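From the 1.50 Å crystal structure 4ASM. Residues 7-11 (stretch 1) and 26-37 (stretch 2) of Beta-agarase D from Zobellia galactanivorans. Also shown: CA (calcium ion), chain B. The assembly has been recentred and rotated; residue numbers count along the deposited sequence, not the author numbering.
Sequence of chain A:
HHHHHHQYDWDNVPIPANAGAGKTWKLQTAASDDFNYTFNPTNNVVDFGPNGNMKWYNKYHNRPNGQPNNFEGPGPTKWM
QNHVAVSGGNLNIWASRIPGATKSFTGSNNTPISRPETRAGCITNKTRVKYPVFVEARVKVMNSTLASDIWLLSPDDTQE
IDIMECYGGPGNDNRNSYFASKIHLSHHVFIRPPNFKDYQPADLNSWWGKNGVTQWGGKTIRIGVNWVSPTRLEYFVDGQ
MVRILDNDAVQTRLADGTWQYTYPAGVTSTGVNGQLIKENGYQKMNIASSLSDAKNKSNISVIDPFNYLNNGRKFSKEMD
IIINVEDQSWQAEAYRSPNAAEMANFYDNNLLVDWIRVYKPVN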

ATOM      1  N   GLN A   7      -1.528  27.693   4.868  1.00 18.95           N
ATOM      2  CA  GLN A   7      -2.031  27.171   3.554  1.00 18.57           C
ATOM      3  C   GLN A   7      -1.306  25.890   3.158  1.00 17.53           C
ATOM      4  O   GLN A   7      -0.121  25.719   3.467  1.00 18.60           O
ATOM      5  CB  GLN A   7      -1.891  28.222   2.454  1.00 19.23           C
ATOM      6  CG  GLN A   7      -2.880  29.373   2.591  1.00 22.91           C
ATOM      7  CD  GLN A   7      -2.934  30.241   1.348  1.00 26.97           C
ATOM      8  OE1 GLN A   7      -3.954  30.288   0.659  1.00 29.89           O
ATOM      9  NE2 GLN A   7      -1.828  30.919   1.043  1.00 29.14           N
ATOM     10  N   TYR A   8      -2.033  24.994   2.492  1.00 15.12           N
ATOM     11  CA  TYR A   8      -1.498  23.684   2.110  1.00 13.48           C
ATOM     12  C   TYR A   8      -1.895  23.372   0.685  1.00 12.56           C
ATOM     13  O   TYR A   8      -2.922  23.869   0.207  1.00 12.17           O
ATOM     14  CB  TYR A   8      -2.073  22.591   2.995  1.00 13.33           C
ATOM     15  CG  TYR A   8      -1.831  22.765   4.471  1.00 14.02           C
ATOM     16  CD1 TYR A   8      -0.614  22.425   5.036  1.00 13.43           C
ATOM     17  CD2 TYR A   8      -2.836  23.252   5.302  1.00 13.46           C
ATOM     18  CE1 TYR A   8      -0.398  22.571   6.394  1.00 14.49           C
ATOM     19  CE2 TYR A   8      -2.628  23.405   6.669  1.00 14.22           C
ATOM     20  CZ  TYR A   8      -1.406  23.054   7.198  1.00 14.29           C
ATOM     21  OH  TYR A   8      -1.181  23.220   8.549  1.00 18.22           O
ATOM     22  N   ASP A   9      -1.108  22.514   0.031  1.00 11.19           N
ATOM     23  CA  ASP A   9      -1.382  22.116  -1.356  1.00 11.09           C
ATOM     24  C   ASP A   9      -2.783  21.566  -1.572  1.00 10.96           C
ATOM     25  O   ASP A   9      -3.330  21.689  -2.684  1.00 11.60           O
ATOM     26  CB  ASP A   9      -0.385  21.049  -1.820  1.00 11.08           C
ATOM     27  CG  ASP A   9       1.008  21.596  -2.062  1.00 13.27           C
ATOM     28  OD1 ASP A   9       1.189  22.836  -2.140  1.00 13.37           O
ATOM     29  OD2 ASP A   9       1.939  20.778  -2.216  1.00 14.12           O
ATOM     30  N   TRP A  10      -3.339  20.943  -0.535  1.00  9.93           N
ATOM     31  CA  TRP A  10      -4.620  20.250  -0.621  1.00  9.78           C
ATOM     32  C   TRP A  10      -5.785  21.139  -0.220  1.00 10.69           C
ATOM     33  O   TRP A  10      -6.916  20.673  -0.107  1.00 10.38           O
ATOM     34  CB  TRP A  10      -4.632  19.002   0.278  1.00  9.47           C
ATOM     35  CG  TRP A  10      -4.262  19.298   1.709  1.00  8.26           C
ATOM     36  CD1 TRP A  10      -5.035  19.930   2.653  1.00  9.60           C
ATOM     37  CD2 TRP A  10      -3.014  18.998   2.345  1.00  7.31           C
ATOM     38  NE1 TRP A  10      -4.349  20.017   3.840  1.00  8.61           N
ATOM     39  CE2 TRP A  10      -3.103  19.469   3.677  1.00  6.20           C
ATOM     40  CE3 TRP A  10      -1.835  18.351   1.928  1.00  7.45           C
ATOM     41  CZ2 TRP A  10      -2.061  19.309   4.597  1.00  7.91           C
ATOM     42  CZ3 TRP A  10      -0.788  18.220   2.848  1.00  8.81           C
ATOM     43  CH2 TRP A  10      -0.911  18.703   4.157  1.00  8.74           C
ATOM     44  N   ASP A  11      -5.528  22.422   0.046  1.00 11.43           N
ATOM     45  CA  ASP A  11      -6.592  23.265   0.582  1.00 12.95           C
ATOM     46  C   ASP A  11      -7.858  23.255  -0.286  1.00 12.63           C
ATOM     47  O   ASP A  11      -8.958  23.256   0.247  1.00 13.63           O
ATOM     48  CB  ASP A  11      -6.105  24.696   0.768  1.00 13.32           C
ATOM     49  CG  ASP A  11      -5.297  24.887   2.042  1.00 16.25           C
ATOM     50  OD1 ASP A  11      -5.285  23.995   2.917  1.00 17.89           O
ATOM     51  OD2 ASP A  11      -4.666  25.954   2.156  1.00 19.49           O
TER
HETATM   52 CA    CA B1359       3.824  19.571  -2.796  1.00  8.99          CA
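Stretch 2, residues 26-37: KLQTAASDDFNY

Stretch 2 meets stretch 1 without sheet pairing: stretch 1 has no regular helix or strand, and its main feature is a type I turn from Tyr8 to Asp11. The turn is closed by Asp11 N donating to Tyr8 O at 3.0 Å and reinforced by Tyr8 N donating to the carboxylate of its own stretch, Asp11 OD2, at 2.8 Å. Stretch 2 begins in a strand that started earlier in the chain, with Lys26 out of reach and Leu27 in contact, passes through 29-31 with helical phi/psi angles, and continues as loop. The backbones come nearest where the CA atoms of Asp9 and Asp34 lie 6.0 Å apart.

That approach joins two carboxylates whose oxygens are 3.7 Å apart at Asp9 OD1 and Asp34 OD2, an unfavourable pairing unless other groups offset the charge. Here they do. Asp34, with chi1 in p, accepts a hydrogen bond from the backbone at OD2, 2.9 Å from Asp9 N. Asp34 OD2 also accepts from the oxygen of water 1 at 2.7 Å, and that water accepts from Asn36 ND2 at 3.3 Å. Asp9 points toward stretch 2 and spends its OD2 on the calcium ion, 2.3 Å from CA. The ion also takes the backbone Asp34 O at 2.4 Å, Asn36 OD1 at 2.5 Å and water 3 at 2.4 Å, with three further ligands from elsewhere in the structure. Calcium favours such hard oxygen donors, and its positive charge lets Asp34 O and Asn36 OD1 approach to 2.8 Å without a hydrogen bond between them.

An asparagine suits position 36 because its amide has two different ends: OD1 binds the metal, while ND2 donates to Asp9 OD1 at 3.0 Å and weakly to Asp9 OD2 at 3.2 Å. Asp33 points its side chain away from stretch 1 and braces the loop instead, its OD1 accepting from Phe35 N at 2.8 Å and its OD2 from Tyr37 OH at 2.7 Å.

Beside this polar cluster lies an apolar patch. Leu27 projects toward stretch 1, placing CD2 3.6 Å from Tyr8 CE2 and CD1 3.9 Å from Trp10 CZ2. Leu27 CD2 also lies 4.0 Å from Trp10 CZ2, so it touches both rings. The buried Trp10 ring also packs against Ser32, with CH2 3.6 Å from Ser32 CB, and against Asp34, with CZ3 3.6 Å from Asp34 CB. The small serine turns its polar end back into its own stretch, Ser32 OG donating to the backbone Gln28 O at 2.8 Å. Tyr8 keeps its hydroxyl hydrated, with Tyr8 OH 2.7 Å from the oxygen of water 2.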

ATOM      1  N   LYS A  26     -10.863  16.896  10.943  1.00 13.13           N
ATOM      2  CA  LYS A  26      -9.809  17.722  11.519  1.00 12.29           C
ATOM      3  C   LYS A  26      -8.437  17.307  10.997  1.00 11.60           C
ATOM      4  O   LYS A  26      -8.034  16.153  11.155  1.00 11.45           O
ATOM      5  CB  LYS A  26      -9.829  17.618  13.049  1.00 13.49           C
ATOM      6  CG  LYS A  26      -8.948  18.646  13.734  1.00 14.98           C
ATOM      7  CD  LYS A  26      -8.881  18.358  15.218  1.00 19.89           C
ATOM      8  CE  LYS A  26      -7.824  19.202  15.923  1.00 23.50           C
ATOM      9  NZ  LYS A  26      -7.684  18.791  17.360  1.00 27.20           N
ATOM     10  N   LEU A  27      -7.722  18.255  10.399  1.00 10.58           N
ATOM     11  CA  LEU A  27      -6.385  17.999   9.886  1.00 11.13           C
ATOM     12  C   LEU A  27      -5.429  17.635  11.010  1.00 11.06           C
ATOM     13  O   LEU A  27      -5.354  18.336  12.031  1.00 11.74           O
ATOM     14  CB  LEU A  27      -5.851  19.211   9.122  1.00 11.61           C
ATOM     15  CG  LEU A  27      -4.469  18.992   8.495  1.00 11.02           C
ATOM     16  CD1 LEU A  27      -4.511  17.988   7.326  1.00 11.83           C
ATOM     17  CD2 LEU A  27      -3.859  20.328   8.067  1.00 12.18           C
ATOM     18  N   GLN A  28      -4.716  16.527  10.817  1.00 10.48           N
ATOM     19  CA  GLN A  28      -3.656  16.101  11.725  1.00 10.03           C
ATOM     20  C   GLN A  28      -2.369  16.731  11.230  1.00 10.59           C
ATOM     21  O   GLN A  28      -1.737  16.271  10.281  1.00 10.09           O
ATOM     22  CB  GLN A  28      -3.579  14.578  11.782  1.00  9.87           C
ATOM     23  CG  GLN A  28      -4.908  13.938  12.139  1.00 10.04           C
ATOM     24  CD  GLN A  28      -5.408  14.391  13.516  1.00  9.62           C
ATOM     25  OE1 GLN A  28      -4.760  14.136  14.539  1.00 10.97           O
ATOM     26  NE2 GLN A  28      -6.550  15.075  13.545  1.00 12.42           N
ATOM     27  N   THR A  29      -2.029  17.860  11.840  1.00 10.51           N
ATOM     28  CA  THR A  29      -0.997  18.750  11.341  1.00 11.70           C
ATOM     29  C   THR A  29       0.405  18.122  11.352  1.00  9.98           C
ATOM     30  O   THR A  29       1.135  18.212  10.363  1.00  9.50           O
ATOM     31  CB  THR A  29      -1.072  20.083  12.143  1.00 12.43           C
ATOM     32  OG1 THR A  29      -2.120  20.898  11.576  1.00 16.28           O
ATOM     33  CG2 THR A  29       0.215  20.841  12.115  1.00 17.09           C
ATOM     34  N   ALA A  30       0.758  17.436  12.435  1.00  9.55           N
ATOM     35  CA  ALA A  30       2.102  16.873  12.546  1.00  8.90           C
ATOM     36  C   ALA A  30       2.327  15.742  11.545  1.00  8.79           C
ATOM     37  O   ALA A  30       3.401  15.618  10.989  1.00  9.16           O
ATOM     38  CB  ALA A  30       2.379  16.395  13.956  1.00  8.87           C
ATOM     39  N   ALA A  31       1.287  14.935  11.314  1.00  8.74           N
ATOM     40  CA  ALA A  31       1.401  13.815  10.367  1.00  7.93           C
ATOM     41  C   ALA A  31       1.437  14.245   8.906  1.00  8.00           C
ATOM     42  O   ALA A  31       2.088  13.602   8.079  1.00  7.90           O
ATOM     43  CB  ALA A  31       0.267  12.833  10.568  1.00  7.63           C
ATOM     44  N   SER A  32       0.704  15.308   8.593  1.00  7.64           N
ATOM     45  CA  SER A  32       0.519  15.715   7.200  1.00  7.83           C
ATOM     46  C   SER A  32       1.732  16.451   6.649  1.00  7.87           C
ATOM     47  O   SER A  32       2.473  17.091   7.389  1.00  8.47           O
ATOM     48  CB  SER A  32      -0.744  16.561   7.076  1.00  8.06           C
ATOM     49  OG  SER A  32      -1.856  15.824   7.548  1.00  7.72           O
ATOM     50  N   ASP A  33       1.930  16.364   5.340  1.00  7.47           N
ATOM     51  CA  ASP A  33       3.095  16.970   4.722  1.00  7.52           C
ATOM     52  C   ASP A  33       2.812  17.261   3.244  1.00  8.10           C
ATOM     53  O   ASP A  33       2.473  16.343   2.478  1.00  7.94           O
ATOM     54  CB  ASP A  33       4.304  16.025   4.845  1.00  8.01           C
ATOM     55  CG  ASP A  33       5.628  16.731   4.639  1.00  8.12           C
ATOM     56  OD1 ASP A  33       5.613  17.875   4.103  1.00  9.17           O
ATOM     57  OD2 ASP A  33       6.664  16.145   5.000  1.00  6.43           O
ATOM     58  N   ASP A  34       2.944  18.518   2.829  1.00  8.08           N
ATOM     59  CA  ASP A  34       2.864  18.818   1.400  1.00  8.70           C
ATOM     60  C   ASP A  34       4.214  18.975   0.686  1.00  8.16           C
ATOM     61  O   ASP A  34       4.257  19.408  -0.478  1.00  8.31           O
ATOM     62  CB  ASP A  34       1.849  19.940   1.045  1.00  8.66           C
ATOM     63  CG  ASP A  34       2.155  21.274   1.693  1.00 10.87           C
ATOM     64  OD1 ASP A  34       3.162  21.383   2.430  1.00 11.51           O
ATOM     65  OD2 ASP A  34       1.343  22.215   1.455  1.00 10.57           O
ATOM     66  N   PHE A  35       5.303  18.598   1.373  1.00  7.58           N
ATOM     67  CA  PHE A  35       6.617  18.350   0.750  1.00  8.34           C
ATOM     68  C   PHE A  35       7.165  19.504  -0.093  1.00  9.44           C
ATOM     69  O   PHE A  35       7.723  19.275  -1.161  1.00  9.60           O
ATOM     70  CB  PHE A  35       6.566  17.082  -0.128  1.00  8.42           C
ATOM     71  CG  PHE A  35       6.284  15.811   0.643  1.00  6.97           C
ATOM     72  CD1 PHE A  35       7.170  15.389   1.623  1.00  8.08           C
ATOM     73  CD2 PHE A  35       5.167  15.010   0.356  1.00  6.37           C
ATOM     74  CE1 PHE A  35       6.948  14.213   2.333  1.00  8.69           C
ATOM     75  CE2 PHE A  35       4.944  13.822   1.061  1.00  7.12           C
ATOM     76  CZ  PHE A  35       5.821  13.428   2.045  1.00  7.37           C
ATOM     77  N   ASN A  36       7.062  20.734   0.416  1.00 10.91           N
ATOM     78  CA  ASN A  36       7.460  21.896  -0.397  1.00 11.85           C
ATOM     79  C   ASN A  36       8.816  22.498  -0.008  1.00 13.05           C
ATOM     80  O   ASN A  36       9.280  23.494  -0.592  1.00 14.20           O
ATOM     81  CB  ASN A  36       6.316  22.904  -0.450  1.00 11.76           C
ATOM     82  CG  ASN A  36       5.113  22.355  -1.218  1.00 11.16           C
ATOM     83  OD1 ASN A  36       5.268  21.469  -2.086  1.00 11.55           O
ATOM     84  ND2 ASN A  36       3.924  22.841  -0.896  1.00 11.85           N
ATOM     85  N   TYR A  37       9.471  21.811   0.909  1.00 11.13           N
ATOM     86  CA  TYR A  37      10.761  22.188   1.451  1.00 11.44           C
ATOM     87  C   TYR A  37      11.866  21.406   0.754  1.00 11.85           C
ATOM     88  O   TYR A  37      11.601  20.592  -0.148  1.00 12.25           O
ATOM     89  CB  TYR A  37      10.755  21.921   2.964  1.00 10.48           C
ATOM     90  CG  TYR A  37      10.346  20.504   3.359  1.00  9.77           C
ATOM     91  CD1 TYR A  37       8.997  20.163   3.517  1.00  8.44           C
ATOM     92  CD2 TYR A  37      11.308  19.522   3.569  1.00  9.08           C
ATOM     93  CE1 TYR A  37       8.629  18.858   3.876  1.00  8.75           C
ATOM     94  CE2 TYR A  37      10.949  18.227   3.903  1.00  8.71           C
ATOM     95  CZ  TYR A  37       9.612  17.916   4.070  1.00  9.23           C
ATOM     96  OH  TYR A  37       9.271  16.621   4.421  1.00  8.87           O
TER
HETATM   97  O   HOH W   1       2.262  24.705   1.260  1.00 24.99           O
HETATM   98  O   HOH W   2      -3.021  24.013  10.345  1.00 35.83           O
HETATM   99  O   HOH W   3       4.067  21.066  -4.691  1.00 13.14           O